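Local coordinates for aminopeptidase (Aneurinibacillus sp. AM-1, PDB 5IB9), which probably acts as a zinc-dependent aminopeptidase of the M28 family, carrying a protease-associated domain and removing residues from the amino end of peptides, at residues Ala284-Ser287 with Glu288-Lys292; Met18-Thr21 with Ile22-Leu25. All coordinates share one frame; numbering follows the deposited sequence.

Contact 1 of 2, residues Ala284-Ser287 with Glu288-Lys292. With ZN (zinc ion), chain G.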
loop_
_atom_site.group_PDB
_atom_site.type_symbol
_atom_site.label_atom_id
_atom_site.label_comp_id
_atom_site.label_asym_id
_atom_site.label_seq_id
_atom_site.Cartn_x
_atom_site.Cartn_y
_atom_site.Cartn_z
ATOM N N ALA A 284 -6.791 3.944 2.257
ATOM C CA ALA A 284 -6.824 2.911 1.152
ATOM C C ALA A 284 -7.826 1.830 1.431
ATOM O O ALA A 284 -8.142 1.043 0.459
ATOM C CB ALA A 284 -5.468 2.298 1.009
ATOM N N SER A 285 -8.371 1.711 2.618
ATOM C CA SER A 285 -9.416 0.682 2.869
ATOM C C SER A 285 -10.829 1.114 2.472
ATOM O O SER A 285 -11.759 0.263 2.563
ATOM C CB SER A 285 -9.418 0.284 4.372
ATOM O OG SER A 285 -10.070 1.286 5.165
ATOM N N LEU A 286 -11.056 2.382 2.230
ATOM C CA LEU A 286 -12.387 2.904 1.943
ATOM C C LEU A 286 -12.916 2.517 0.562
ATOM O O LEU A 286 -12.140 2.531 -0.409
ATOM C CB LEU A 286 -12.384 4.438 2.065
ATOM C CG LEU A 286 -11.952 4.938 3.476
ATOM C CD1 LEU A 286 -11.892 6.460 3.481
ATOM C CD2 LEU A 286 -13.001 4.351 4.541
ATOM N N SER A 287 -14.221 2.229 0.506
ATOM C CA SER A 287 -14.808 2.040 -0.821
ATOM C C SER A 287 -15.138 3.351 -1.437
ATOM O O SER A 287 -15.134 4.420 -0.778
ATOM C CB SER A 287 -16.062 1.262 -0.654
ATOM O OG SER A 287 -17.106 2.033 0.007
ATOM N N GLU A 288 -15.459 3.322 -2.759
ATOM C CA GLU A 288 -15.843 4.545 -3.439
ATOM C C GLU A 288 -17.111 5.158 -2.806
ATOM O O GLU A 288 -17.199 6.394 -2.723
ATOM C CB GLU A 288 -16.024 4.292 -4.976
ATOM C CG GLU A 288 -14.662 4.093 -5.615
ATOM C CD GLU A 288 -14.646 4.006 -7.181
ATOM O OE1 GLU A 288 -15.719 3.849 -7.764
ATOM O OE2 GLU A 288 -13.568 4.304 -7.738
ATOM N N ASP A 289 -18.092 4.314 -2.403
ATOM C CA ASP A 289 -19.289 4.823 -1.736
ATOM C C ASP A 289 -18.885 5.499 -0.411
ATOM O O ASP A 289 -19.385 6.598 -0.131
ATOM C CB ASP A 289 -20.332 3.736 -1.580
ATOM C CG ASP A 289 -21.643 4.253 -1.012
ATOM O OD1 ASP A 289 -22.172 5.114 -1.697
ATOM O OD2 ASP A 289 -22.060 3.789 0.098
ATOM N N GLU A 290 -18.074 4.865 0.433
ATOM C CA GLU A 290 -17.611 5.523 1.696
ATOM C C GLU A 290 -16.947 6.811 1.413
ATOM O O GLU A 290 -17.258 7.791 2.141
ATOM C CB GLU A 290 -16.675 4.574 2.435
ATOM C CG GLU A 290 -17.445 3.349 3.021
ATOM C CD GLU A 290 -16.453 2.422 3.645
ATOM O OE1 GLU A 290 -15.486 1.920 3.017
ATOM O OE2 GLU A 290 -16.521 2.138 4.854
ATOM N N ILE A 291 -16.076 6.911 0.394
ATOM C CA ILE A 291 -15.423 8.157 0.141
ATOM C C ILE A 291 -16.459 9.250 -0.230
ATOM O O ILE A 291 -16.398 10.421 0.295
ATOM C CB ILE A 291 -14.428 7.984 -1.001
ATOM C CG1 ILE A 291 -13.274 7.094 -0.490
ATOM C CG2 ILE A 291 -13.819 9.361 -1.495
ATOM C CD1 ILE A 291 -12.361 6.556 -1.591
ATOM N N LYS A 292 -17.387 8.926 -1.147
ATOM C CA LYS A 292 -18.406 9.939 -1.572
ATOM C C LYS A 292 -19.283 10.379 -0.394
ATOM O O LYS A 292 -19.753 11.572 -0.417
ATOM C CB LYS A 292 -19.291 9.335 -2.687
ATOM C CG LYS A 292 -18.495 9.140 -3.955
ATOM C CD LYS A 292 -19.327 8.617 -5.147
ATOM C CE LYS A 292 -18.387 8.388 -6.355
ATOM N NZ LYS A 292 -18.583 6.967 -6.770
HETATM ZN ZN ZN G . -13.254 4.187 -9.604
HETATM O O HOH W 1 -13.850 0.141 4.055
HETATM O O HOH W 2 -14.827 4.614 -10.667
HETATM O O HOH W 3 -11.559 5.465 -10.939
HETATM O O HOH W 4 -12.077 5.751 -9.845
HETATM O O HOH W 5 -13.266 5.003 -11.521
#
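S287 and E290 exchange hydrogen bonds at the start of helix 288-293 and form a capping box. The N-cap residue S287 turns OG back over the first turn (chi1 70°, between backbone N and carbonyl carbon), where it accepts from E290 N at 3.0 Å along a nearly straight path of 174°. In return, the E290 side chain, extended beyond CG, reaches along the loop so that OE1 accepts from S287 N at 2.8 Å through its anti lone pair. I291 N donates to S287 O, closing the first helical turn.

Packing is closest here. The L286 side chain crosses that of E290 at about a right angle, and L286 CB meets I291 CG1 at 3.8 Å; both residues also lie against L354. E290 OE2 forms a salt bridge with R265, so the carboxylate is held at both oxygens. With an alanine in place of E290, S287 N would probably lose its side-chain acceptor and R265 its charged mate.

The looser side is wetter. Water 1 donates both to S285 O and to E290 OE1, each at 2.6 Å, adding a second link between carboxylate and loop, since OE1 lies 4.1 Å from S285 O and does not bond it directly. E288 binds a zinc ion through OE2 at 1.9 Å. H204 of the second subunit binds the same metal through NE2, and E56 of that subunit is hydrogen-bonded to S287 OG.

The chemistry thus joins helix capping to dimer contacts: S287 OG serves a helix N-H and the neighbouring chain at once, and the zinc bridge one residue later ties a helix-start carboxylate to a histidine across the interface.

Contact 2 of 2, residues Met18-Thr21 with Ile22-Leu25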
loop_
_atom_site.group_PDB
_atom_site.type_symbol
_atom_site.label_atom_id
_atom_site.label_comp_id
_atom_site.label_asym_id
_atom_site.label_seq_id
_atom_site.Cartn_x
_atom_site.Cartn_y
_atom_site.Cartn_z
ATOM N N MET A 18 -9.537 13.621 29.798
ATOM C CA MET A 18 -8.513 13.842 28.782
ATOM C C MET A 18 -7.135 13.926 29.314
ATOM O O MET A 18 -6.176 13.408 28.789
ATOM C CB MET A 18 -8.830 15.121 27.953
ATOM C CG MET A 18 -10.112 14.863 27.175
ATOM S SD MET A 18 -10.578 16.255 26.032
ATOM C CE MET A 18 -11.179 17.473 27.174
ATOM N N TYR A 19 -6.985 14.629 30.456
ATOM C CA TYR A 19 -5.687 14.676 31.080
ATOM C C TYR A 19 -5.221 13.234 31.515
ATOM O O TYR A 19 -4.081 12.905 31.310
ATOM C CB TYR A 19 -5.812 15.560 32.386
ATOM C CG TYR A 19 -4.533 15.823 33.117
ATOM C CD1 TYR A 19 -3.630 16.837 32.758
ATOM C CD2 TYR A 19 -4.209 14.956 34.183
ATOM C CE1 TYR A 19 -2.400 17.047 33.525
ATOM C CE2 TYR A 19 -3.006 15.125 34.906
ATOM C CZ TYR A 19 -2.129 16.141 34.553
ATOM O OH TYR A 19 -0.943 16.251 35.308
ATOM N N ASN A 20 -6.166 12.476 32.031
ATOM C CA ASN A 20 -5.804 11.058 32.464
ATOM C C ASN A 20 -5.355 10.226 31.240
ATOM O O ASN A 20 -4.426 9.411 31.357
ATOM C CB ASN A 20 -6.992 10.441 33.172
ATOM C CG ASN A 20 -7.172 11.048 34.594
ATOM O OD1 ASN A 20 -6.313 11.770 35.068
ATOM N ND2 ASN A 20 -8.345 10.808 35.177
ATOM N N THR A 21 -6.048 10.411 30.110
ATOM C CA THR A 21 -5.507 9.718 28.953
ATOM C C THR A 21 -4.098 10.095 28.577
ATOM O O THR A 21 -3.232 9.246 28.285
ATOM C CB THR A 21 -6.474 10.060 27.726
ATOM O OG1 THR A 21 -7.757 9.498 27.919
ATOM C CG2 THR A 21 -5.832 9.560 26.373
ATOM N N ILE A 22 -3.788 11.400 28.610
ATOM C CA ILE A 22 -2.401 11.851 28.277
ATOM C C ILE A 22 -1.392 11.292 29.316
ATOM O O ILE A 22 -0.274 10.932 28.942
ATOM C CB ILE A 22 -2.269 13.430 28.134
ATOM C CG1 ILE A 22 -3.290 13.843 27.030
ATOM C CG2 ILE A 22 -0.898 13.848 27.859
ATOM C CD1 ILE A 22 -3.593 15.419 26.996
ATOM N N GLN A 23 -1.802 11.332 30.575
ATOM C CA GLN A 23 -0.914 10.861 31.652
ATOM C C GLN A 23 -0.585 9.385 31.375
ATOM O O GLN A 23 0.611 9.033 31.435
ATOM C CB GLN A 23 -1.687 10.933 32.950
ATOM C CG GLN A 23 -0.805 10.561 34.170
ATOM C CD GLN A 23 -1.577 10.870 35.466
ATOM O OE1 GLN A 23 -2.794 10.613 35.588
ATOM N NE2 GLN A 23 -0.891 11.465 36.417
ATOM N N PHE A 24 -1.602 8.605 31.014
ATOM C CA PHE A 24 -1.336 7.155 30.723
ATOM C C PHE A 24 -0.360 7.041 29.545
ATOM O O PHE A 24 0.642 6.285 29.570
ATOM C CB PHE A 24 -2.646 6.338 30.502
ATOM C CG PHE A 24 -2.344 4.914 30.168
ATOM C CD1 PHE A 24 -2.041 4.002 31.203
ATOM C CD2 PHE A 24 -2.156 4.539 28.801
ATOM C CE1 PHE A 24 -1.561 2.690 30.846
ATOM C CE2 PHE A 24 -1.660 3.240 28.401
ATOM C CZ PHE A 24 -1.420 2.321 29.515
ATOM N N LEU A 25 -0.686 7.704 28.395
ATOM C CA LEU A 25 0.016 7.473 27.162
ATOM C C LEU A 25 1.470 7.968 27.149
ATOM O O LEU A 25 2.331 7.450 26.476
ATOM C CB LEU A 25 -0.793 8.079 25.927
ATOM C CG LEU A 25 -2.097 7.314 25.687
ATOM C CD1 LEU A 25 -2.763 8.192 24.655
ATOM C CD2 LEU A 25 -1.843 5.932 25.147
HETATM O O HOH W 6 -3.867 8.338 33.878
#
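T21 and L25, one turn apart on helix 15-25, lie side by side and point the same way, with T21 CG2 3.8 Å from L25 CD1. This is the main apolar meeting between side chains in the last two turns of the helix. With T21 OG1 beside the backbone N (chi1 -66°), CG2 stands anti to that N, next to L25, while OG1 is hydrogen-bonded to N17 O. I22 packs back on the preceding turn, CG1 resting 3.4 Å from M18 O.

Backbone bonds of the alpha-helical i to i+4 kind link the two segments four times: I22 N to M18 O, Q23 N to Y19 O at 2.9 Å, F24 N to N20 O, and L25 N to T21 O at 3.0 Å.

Polar side chains gather on the exposed face. The amides of N20 and Q23 run alongside each other with planes only 11° apart, but their oxygens, OD1 and OE1, approach no closer than 3.7 Å and, both being acceptors, do not bond. Water 6 joins the main-chain N20 O (2.8 Å) to Q23 OE1 (3.0 Å), donating to both.

The buried side of this amphipathic helix packs on three others: M18 and I22 touch helices 238-256 and 382-400, T21 touches both helix 238-256 and helix 35-50, and L25 the latter, where F24 also stacks with Y43. The chemistry divides accordingly: the apolar side chains face helices 35-50, 238-256 and 382-400, the threonine hydroxyl is satisfied within its own helix, and the Q23 amide is bridged by water to the carbonyl of N20.

Contacts 1 and 2 do not touch: their centres are 32 Å apart and their nearest atoms about 22 Å. Both are local helical contacts, but contact 1 caps the start of a helix whereas contact 2 covers the last turns of one. Neither contributes ligands to the dizinc centre that holds the bestatin-type inhibitor, formed by H228, D240, E273, D301 and H371; the L25 side chain of contact 2 comes within about 14 Å of the inhibitor. Each lies near a different peripheral zinc. Contact 1 binds one at the subunit interface, while the M18 side chain of contact 2 lies about 6 Å from another zinc, near T13 and D386.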